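Local coordinates for protein pyocin S5 (PDB 6THK) that probably kills susceptible bacteria by forming channels in the cytoplasmic membrane that depolarise it and dissipate cellular energy, as channel-forming colicins do, at residues E344-L349 against L474-T479; K356-S361 against T444-A449; I365-K370 against I483-L488. The protein carries 1 engineered substitution. All blocks are in the same frame, centred on the assembly; numbering follows the deposited sequence.

Interaction 1: E344-L349 against L474-T479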
loop_
_atom_site.group_PDB
_atom_site.type_symbol
_atom_site.label_atom_id
_atom_site.label_comp_id
_atom_site.label_asym_id
_atom_site.label_seq_id
_atom_site.Cartn_x
_atom_site.Cartn_y
_atom_site.Cartn_z
ATOM N N GLU A 344 -46.264 -13.064 40.285
ATOM C CA GLU A 344 -45.278 -13.600 41.216
ATOM C C GLU A 344 -45.102 -15.095 40.898
ATOM O O GLU A 344 -43.991 -15.595 40.929
ATOM C CB GLU A 344 -45.746 -13.369 42.677
ATOM C CG GLU A 344 -44.843 -13.938 43.769
ATOM C CD GLU A 344 -43.371 -13.535 43.787
ATOM O OE1 GLU A 344 -43.049 -12.379 43.418
ATOM O OE2 GLU A 344 -42.544 -14.373 44.214
ATOM N N MET A 345 -46.195 -15.792 40.559
ATOM C CA MET A 345 -46.126 -17.211 40.183
ATOM C C MET A 345 -45.357 -17.388 38.851
ATOM O O MET A 345 -44.544 -18.299 38.754
ATOM C CB MET A 345 -47.514 -17.859 40.146
ATOM C CG MET A 345 -47.483 -19.362 39.874
ATOM S SD MET A 345 -46.467 -20.240 41.073
ATOM C CE MET A 345 -45.429 -21.229 39.966
ATOM N N ALA A 346 -45.574 -16.486 37.866
ATOM C CA ALA A 346 -44.854 -16.531 36.595
ATOM C C ALA A 346 -43.355 -16.265 36.881
ATOM O O ALA A 346 -42.495 -17.045 36.444
ATOM C CB ALA A 346 -45.410 -15.490 35.623
ATOM N N ARG A 347 -43.059 -15.218 37.683
ATOM C CA ARG A 347 -41.676 -14.874 38.045
ATOM C C ARG A 347 -40.959 -16.016 38.779
ATOM O O ARG A 347 -39.791 -16.258 38.506
ATOM C CB ARG A 347 -41.619 -13.572 38.846
ATOM C CG ARG A 347 -40.220 -12.987 38.921
ATOM C CD ARG A 347 -40.200 -11.742 39.780
ATOM N NE ARG A 347 -40.944 -10.629 39.185
ATOM C CZ ARG A 347 -40.447 -9.812 38.262
ATOM N NH1 ARG A 347 -39.214 -9.999 37.792
ATOM N NH2 ARG A 347 -41.171 -8.795 37.811
ATOM N N GLN A 348 -41.654 -16.715 39.686
ATOM C CA GLN A 348 -41.069 -17.852 40.395
ATOM C C GLN A 348 -40.875 -19.030 39.439
ATOM O O GLN A 348 -39.893 -19.766 39.592
ATOM C CB GLN A 348 -41.918 -18.270 41.591
ATOM C CG GLN A 348 -41.709 -17.380 42.820
ATOM C CD GLN A 348 -42.186 -18.070 44.066
ATOM O OE1 GLN A 348 -41.732 -19.162 44.400
ATOM N NE2 GLN A 348 -43.126 -17.459 44.773
ATOM N N LEU A 349 -41.784 -19.190 38.436
ATOM C CA LEU A 349 -41.651 -20.240 37.428
ATOM C C LEU A 349 -40.371 -20.025 36.623
ATOM O O LEU A 349 -39.567 -20.944 36.522
ATOM C CB LEU A 349 -42.900 -20.344 36.512
ATOM C CG LEU A 349 -42.907 -21.504 35.502
ATOM C CD1 LEU A 349 -43.026 -22.854 36.207
ATOM C CD2 LEU A 349 -44.058 -21.369 34.526
ATOM N N LEU A 474 -53.079 -23.036 34.808
ATOM C CA LEU A 474 -53.001 -24.468 34.478
ATOM C C LEU A 474 -51.776 -24.736 33.581
ATOM O O LEU A 474 -51.103 -25.753 33.765
ATOM C CB LEU A 474 -54.300 -24.932 33.811
ATOM C CG LEU A 474 -54.433 -26.411 33.458
ATOM C CD1 LEU A 474 -54.181 -27.303 34.667
ATOM C CD2 LEU A 474 -55.816 -26.697 32.907
ATOM N N VAL A 475 -51.464 -23.779 32.712
ATOM C CA VAL A 475 -50.309 -23.860 31.836
ATOM C C VAL A 475 -49.043 -23.852 32.686
ATOM O O VAL A 475 -48.159 -24.667 32.492
ATOM C CB VAL A 475 -50.267 -22.687 30.851
ATOM C CG1 VAL A 475 -48.852 -22.439 30.377
ATOM C CG2 VAL A 475 -51.185 -22.951 29.677
ATOM N N MET A 476 -48.966 -22.921 33.623
ATOM C CA MET A 476 -47.826 -22.840 34.541
ATOM C C MET A 476 -47.713 -24.067 35.397
ATOM O O MET A 476 -46.599 -24.509 35.633
ATOM C CB MET A 476 -47.892 -21.600 35.417
ATOM C CG MET A 476 -47.752 -20.338 34.642
ATOM S SD MET A 476 -47.334 -18.956 35.709
ATOM C CE MET A 476 -48.913 -18.660 36.560
ATOM N N ALA A 477 -48.853 -24.657 35.810
ATOM C CA ALA A 477 -48.861 -25.882 36.616
ATOM C C ALA A 477 -48.277 -27.074 35.839
ATOM O O ALA A 477 -47.395 -27.780 36.332
ATOM C CB ALA A 477 -50.270 -26.181 37.095
ATOM N N VAL A 478 -48.715 -27.199 34.600
ATOM C CA VAL A 478 -48.279 -28.230 33.678
ATOM C C VAL A 478 -46.780 -28.082 33.325
ATOM O O VAL A 478 -46.044 -29.058 33.327
ATOM C CB VAL A 478 -49.203 -28.203 32.451
ATOM C CG1 VAL A 478 -48.458 -28.499 31.182
ATOM C CG2 VAL A 478 -50.378 -29.140 32.646
ATOM N N THR A 479 -46.356 -26.856 33.025
ATOM C CA THR A 479 -44.944 -26.488 32.752
ATOM C C THR A 479 -44.080 -26.786 34.001
ATOM O O THR A 479 -42.994 -27.334 33.867
ATOM C CB THR A 479 -44.869 -25.000 32.374
ATOM O OG1 THR A 479 -45.663 -24.792 31.214
ATOM C CG2 THR A 479 -43.459 -24.502 32.132
#
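M345, A346 and L349 of helix 340-353 meet M476 and T479 of helix 468-481 where the two helices run nearly parallel, their short axes 10.9 Å apart at closest and inclined by 21°. A346 and M476 are level, with CA atoms 7.3 Å apart. M476 carries most of the contact. Its CG lies anti to the carbonyl carbon (chi1 -66°), and the bend at chi3 (-73°) turns CE toward M345. SD rests on the backbone of A346, 3.6 Å from A346 CA, with A346 CB at 4.0 Å. M345 CG is 3.7 Å from M476 CE as the two thioether chains run past one another in opposing senses. Nearer the root of the chain, L349 CD2 sits 3.8 Å from M476 CG and also reaches CG2 of T479. T479 CG2 is turned to L349, while T479 OG1 bonds back to V475 O, 2.8 Å away, from above the carbonyl plane; that oxygen also accepts from T479 N. F459 and V455 of helix 451-464 and A491 and L494 of helix 485-498 pack on the same side chains. No hydrogen bond crosses between the segments: this buried contact between two helices of the colicin pore-forming domain, one overlapping a predicted transmembrane span, is made by van der Waals contact alone.

Interaction 2: K356-S361 against T444-A449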
loop_
_atom_site.group_PDB
_atom_site.type_symbol
_atom_site.label_atom_id
_atom_site.label_comp_id
_atom_site.label_asym_id
_atom_site.label_seq_id
_atom_site.Cartn_x
_atom_site.Cartn_y
_atom_site.Cartn_z
ATOM N N LYS A 356 -31.704 -25.241 35.215
ATOM C CA LYS A 356 -32.294 -26.576 35.241
ATOM C C LYS A 356 -32.603 -27.047 33.810
ATOM O O LYS A 356 -32.661 -26.227 32.886
ATOM C CB LYS A 356 -33.581 -26.583 36.086
ATOM C CG LYS A 356 -33.395 -26.462 37.608
ATOM C CD LYS A 356 -34.740 -26.758 38.309
ATOM C CE LYS A 356 -34.695 -26.674 39.820
ATOM N NZ LYS A 356 -34.360 -25.302 40.300
ATOM N N ASN A 357 -32.756 -28.371 33.637
ATOM C CA ASN A 357 -33.149 -28.982 32.366
ATOM C C ASN A 357 -34.580 -29.527 32.523
ATOM O O ASN A 357 -35.107 -29.580 33.639
ATOM C CB ASN A 357 -32.203 -30.126 31.972
ATOM C CG ASN A 357 -30.804 -29.702 31.638
ATOM O OD1 ASN A 357 -30.546 -29.038 30.626
ATOM N ND2 ASN A 357 -29.868 -30.132 32.469
ATOM N N ILE A 358 -35.204 -29.927 31.409
ATOM C CA ILE A 358 -36.554 -30.479 31.399
ATOM C C ILE A 358 -36.519 -31.899 31.973
ATOM O O ILE A 358 -35.595 -32.657 31.672
ATOM C CB ILE A 358 -37.069 -30.415 29.947
ATOM C CG1 ILE A 358 -37.320 -28.955 29.562
ATOM C CG2 ILE A 358 -38.301 -31.302 29.696
ATOM C CD1 ILE A 358 -37.024 -28.596 28.154
ATOM N N ARG A 359 -37.503 -32.253 32.810
ATOM C CA ARG A 359 -37.588 -33.593 33.391
ATOM C C ARG A 359 -38.069 -34.613 32.341
ATOM O O ARG A 359 -38.285 -34.272 31.173
ATOM C CB ARG A 359 -38.517 -33.608 34.614
ATOM C CG ARG A 359 -38.074 -32.689 35.745
ATOM C CD ARG A 359 -39.157 -32.521 36.786
ATOM N NE ARG A 359 -39.267 -33.688 37.665
ATOM C CZ ARG A 359 -40.290 -33.915 38.481
ATOM N NH1 ARG A 359 -41.311 -33.068 38.529
ATOM N NH2 ARG A 359 -40.309 -35.001 39.242
ATOM N N SER A 360 -38.198 -35.876 32.749
ATOM C CA SER A 360 -38.682 -36.912 31.855
ATOM C C SER A 360 -40.205 -36.932 31.996
ATOM O O SER A 360 -40.722 -36.467 33.014
ATOM C CB SER A 360 -38.087 -38.261 32.243
ATOM O OG SER A 360 -38.461 -38.595 33.569
ATOM N N SER A 361 -40.919 -37.463 30.989
ATOM C CA SER A 361 -42.382 -37.570 31.017
ATOM C C SER A 361 -42.824 -38.423 32.204
ATOM O O SER A 361 -43.751 -38.027 32.889
ATOM C CB SER A 361 -42.917 -38.139 29.708
ATOM O OG SER A 361 -42.615 -39.519 29.575
ATOM N N THR A 444 -40.584 -35.327 24.222
ATOM C CA THR A 444 -40.100 -35.640 22.901
ATOM C C THR A 444 -39.661 -34.385 22.173
ATOM O O THR A 444 -38.593 -34.336 21.582
ATOM C CB THR A 444 -41.234 -36.264 22.086
ATOM O OG1 THR A 444 -41.467 -37.595 22.550
ATOM C CG2 THR A 444 -40.892 -36.280 20.618
ATOM N N LEU A 445 -40.487 -33.356 22.250
ATOM C CA LEU A 445 -40.212 -32.094 21.577
ATOM C C LEU A 445 -38.983 -31.370 22.104
ATOM O O LEU A 445 -38.163 -30.878 21.342
ATOM C CB LEU A 445 -41.436 -31.188 21.683
ATOM C CG LEU A 445 -41.253 -29.713 21.377
ATOM C CD1 LEU A 445 -41.476 -29.465 19.897
ATOM C CD2 LEU A 445 -42.223 -28.907 22.216
ATOM N N ALA A 446 -38.853 -31.354 23.420
ATOM C CA ALA A 446 -37.762 -30.675 24.107
ATOM C C ALA A 446 -36.800 -31.495 24.965
ATOM O O ALA A 446 -36.250 -30.970 25.919
ATOM C CB ALA A 446 -38.325 -29.542 24.943
ATOM N N ALA A 447 -36.592 -32.765 24.649
ATOM C CA ALA A 447 -35.626 -33.578 25.392
ATOM C C ALA A 447 -34.232 -32.922 25.325
ATOM O O ALA A 447 -33.813 -32.441 24.266
ATOM C CB ALA A 447 -35.568 -34.985 24.826
ATOM N N GLY A 448 -33.576 -32.824 26.478
ATOM C CA GLY A 448 -32.245 -32.229 26.576
ATOM C C GLY A 448 -32.192 -30.715 26.528
ATOM O O GLY A 448 -31.096 -30.142 26.540
ATOM N N ALA A 449 -33.359 -30.047 26.452
ATOM C CA ALA A 449 -33.394 -28.580 26.407
ATOM C C ALA A 449 -33.465 -27.987 27.822
ATOM O O ALA A 449 -33.677 -28.713 28.806
ATOM C CB ALA A 449 -34.548 -28.080 25.534
HETATM O O HOH W 1 -29.221 -28.239 28.037
#
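I358 meets A446 and A449 through a CG1 branch set anti to its carbonyl carbon (chi1 -70°) and a CD1 turned by a chi2 of 145°, away from a staggered value. The target is a type II beta turn, A446 to A449, that leads out of helix 436-446 in the pore-forming domain. It is closed by A449 N bonding to A446 O, and G448 takes its third position with the positive phi that glycine readily adopts. CD1 of I358 packs across the two ends of this turn: it lies 3.6 Å from A446 CB and equally far from A449 CB. The methyl thus rests on both alanine methyls and on the carbonyl oxygens of the same residues.

One backbone bond joins the segments. I358 N donates to A449 O over 3.3 Å, with an N-H...O angle of 155° and the donor tilted somewhat from the carbonyl plane. N357, just before it, has its CA beyond the tip of the same carbonyl, 3.6 Å from A449 O. L454 of helix 451-464 and M482 also pack on I358. Further along, S360 N-caps helix 361-378 through a bond from E363 N to its OG, and S361 N bonds to E443 of helix 436-446. At the surface a single water bridges the two segments, donating to N357 OD1 at 3.0 Å and to G448 O at 3.1 Å.

Interaction 3: I365-K370 against I483-L488. With ZN (zinc ion), chain H.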
loop_
_atom_site.group_PDB
_atom_site.type_symbol
_atom_site.label_atom_id
_atom_site.label_comp_id
_atom_site.label_asym_id
_atom_site.label_seq_id
_atom_site.Cartn_x
_atom_site.Cartn_y
_atom_site.Cartn_z
ATOM N N ILE A 365 -45.290 -37.131 34.977
ATOM C CA ILE A 365 -46.535 -37.902 35.109
ATOM C C ILE A 365 -46.721 -38.306 36.575
ATOM O O ILE A 365 -47.811 -38.111 37.111
ATOM C CB ILE A 365 -46.607 -39.109 34.111
ATOM C CG1 ILE A 365 -46.863 -38.618 32.666
ATOM C CG2 ILE A 365 -47.687 -40.131 34.531
ATOM C CD1 ILE A 365 -46.353 -39.534 31.552
ATOM N N LYS A 366 -45.638 -38.801 37.228
ATOM C CA LYS A 366 -45.630 -39.201 38.644
ATOM C C LYS A 366 -45.927 -38.027 39.578
ATOM O O LYS A 366 -46.765 -38.184 40.463
ATOM C CB LYS A 366 -44.316 -39.904 39.027
ATOM N N SER A 367 -45.281 -36.849 39.363
ATOM C CA SER A 367 -45.491 -35.637 40.176
ATOM C C SER A 367 -46.896 -35.095 39.984
ATOM O O SER A 367 -47.565 -34.781 40.967
ATOM C CB SER A 367 -44.483 -34.545 39.814
ATOM O OG SER A 367 -43.140 -34.924 40.064
ATOM N N PHE A 368 -47.340 -34.982 38.709
ATOM C CA PHE A 368 -48.655 -34.453 38.337
ATOM C C PHE A 368 -49.822 -35.349 38.754
ATOM O O PHE A 368 -50.873 -34.820 39.116
ATOM C CB PHE A 368 -48.716 -34.131 36.837
ATOM C CG PHE A 368 -49.907 -33.298 36.423
ATOM C CD1 PHE A 368 -49.922 -31.922 36.630
ATOM C CD2 PHE A 368 -51.006 -33.887 35.805
ATOM C CE1 PHE A 368 -51.020 -31.151 36.237
ATOM C CE2 PHE A 368 -52.108 -33.117 35.427
ATOM C CZ PHE A 368 -52.105 -31.752 35.634
ATOM N N GLU A 369 -49.649 -36.692 38.683
ATOM C CA GLU A 369 -50.673 -37.673 39.077
ATOM C C GLU A 369 -50.965 -37.600 40.567
ATOM O O GLU A 369 -52.120 -37.762 40.951
ATOM C CB GLU A 369 -50.285 -39.105 38.684
ATOM N N LYS A 370 -49.921 -37.343 41.389
ATOM C CA LYS A 370 -49.963 -37.166 42.843
ATOM C C LYS A 370 -50.949 -36.033 43.257
ATOM O O LYS A 370 -51.818 -36.263 44.102
ATOM C CB LYS A 370 -48.536 -36.904 43.377
ATOM C CG LYS A 370 -48.469 -36.349 44.793
ATOM C CD LYS A 370 -47.100 -35.794 45.086
ATOM C CE LYS A 370 -46.721 -36.020 46.518
ATOM N NZ LYS A 370 -45.251 -36.149 46.661
ATOM N N ILE A 483 -40.463 -29.246 35.395
ATOM C CA ILE A 483 -39.284 -28.556 35.911
ATOM C C ILE A 483 -38.908 -29.006 37.322
ATOM O O ILE A 483 -37.868 -29.641 37.509
ATOM C CB ILE A 483 -39.463 -27.013 35.811
ATOM C CG1 ILE A 483 -39.802 -26.581 34.368
ATOM C CG2 ILE A 483 -38.227 -26.277 36.353
ATOM C CD1 ILE A 483 -40.273 -25.132 34.188
ATOM N N ASP A 484 -39.757 -28.680 38.303
ATOM C CA ASP A 484 -39.526 -28.941 39.716
ATOM C C ASP A 484 -40.854 -29.198 40.393
ATOM O O ASP A 484 -41.830 -28.510 40.091
ATOM C CB ASP A 484 -38.874 -27.679 40.345
ATOM C CG ASP A 484 -38.186 -27.851 41.687
ATOM O OD1 ASP A 484 -38.069 -29.009 42.153
ATOM O OD2 ASP A 484 -37.720 -26.827 42.255
ATOM N N GLU A 485 -40.863 -30.138 41.355
ATOM C CA GLU A 485 -42.017 -30.500 42.181
ATOM C C GLU A 485 -42.574 -29.307 42.964
ATOM O O GLU A 485 -43.793 -29.179 43.052
ATOM C CB GLU A 485 -41.674 -31.651 43.150
ATOM C CG GLU A 485 -42.882 -32.247 43.868
ATOM C CD GLU A 485 -43.405 -33.602 43.423
ATOM O OE1 GLU A 485 -42.600 -34.447 42.968
ATOM O OE2 GLU A 485 -44.618 -33.844 43.607
ATOM N N ASP A 486 -41.695 -28.444 43.536
ATOM C CA ASP A 486 -42.120 -27.268 44.310
ATOM C C ASP A 486 -42.737 -26.196 43.419
ATOM O O ASP A 486 -43.610 -25.465 43.884
ATOM C CB ASP A 486 -41.013 -26.707 45.234
ATOM C CG ASP A 486 -39.699 -26.318 44.583
ATOM O OD1 ASP A 486 -39.677 -25.310 43.849
ATOM O OD2 ASP A 486 -38.671 -26.976 44.879
ATOM N N LEU A 487 -42.357 -26.160 42.125
ATOM C CA LEU A 487 -42.962 -25.233 41.168
ATOM C C LEU A 487 -44.364 -25.701 40.778
ATOM O O LEU A 487 -45.248 -24.866 40.585
ATOM C CB LEU A 487 -42.087 -24.996 39.933
ATOM C CG LEU A 487 -40.840 -24.149 40.139
ATOM C CD1 LEU A 487 -40.043 -24.076 38.866
ATOM C CD2 LEU A 487 -41.189 -22.747 40.611
ATOM N N LEU A 488 -44.578 -27.037 40.723
ATOM C CA LEU A 488 -45.876 -27.662 40.456
ATOM C C LEU A 488 -46.830 -27.363 41.614
ATOM O O LEU A 488 -47.935 -26.888 41.352
ATOM C CB LEU A 488 -45.745 -29.181 40.250
ATOM C CG LEU A 488 -47.054 -29.991 40.288
ATOM C CD1 LEU A 488 -48.002 -29.590 39.158
ATOM C CD2 LEU A 488 -46.780 -31.472 40.237
HETATM ZN ZN ZN H . -46.136 -32.781 44.864
#
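E485 meets S367 and K370 beside a zinc ion, and metal coordination leads the contact. E485 OE2 binds the zinc at 2.2 Å; H371 and E489 complete the protein ligands of the site. The carboxylate gets there through CG anti to the backbone N (chi1 -170°) and a bend at chi2. Its other oxygen is held by a hydrogen bond: S367 OG donates to E485 OE1 over 3.0 Å, approaching from above the carboxylate plane. R359 donates to the same hydroxyl, which makes S367 a second-shell residue linking an arginine to a zinc ligand. K370 crosses E485 at about a right angle and passes alongside the metal by its aliphatic part, with K370 CD 3.2 Å from the zinc and 3.5 Å from E485 OE2.

The apolar part belongs to L488. Its CD2 lies 3.5 Å from S367 O, and its CD1 meets F368 CD1 at 3.9 Å, at the ring edge and near the ring plane. The F368 ring also makes edge-to-face contacts with W435 and with F439 of helix 436-446. The contact thereby ties helix 361-378 to the first turn of helix 485-498, with helix 436-446 packed against helix 361-378 through F439.

All three contacts lie in the helical pore-forming domain at one end of the elongated chain. Interaction 1 joins helices 340-353 and 468-481, and interaction 3 joins the helices that follow each of them, 361-378 and 485-498; along the chain the two cross. Their centres are 12 Å apart and they touch, with L487 packed against Q348 and L488 against A477. Interaction 2, nested within the loop closed by interaction 1 and about 17 Å from it between centres, joins the connection between helices 340-353 and 361-378 to the turn after helix 436-446. Interaction 3, about 14 Å away between centres, touches it where K356 packs on I483 and D484, and R359 on I483. Contacts distant in sequence thus bring the C-terminal helices against earlier ones.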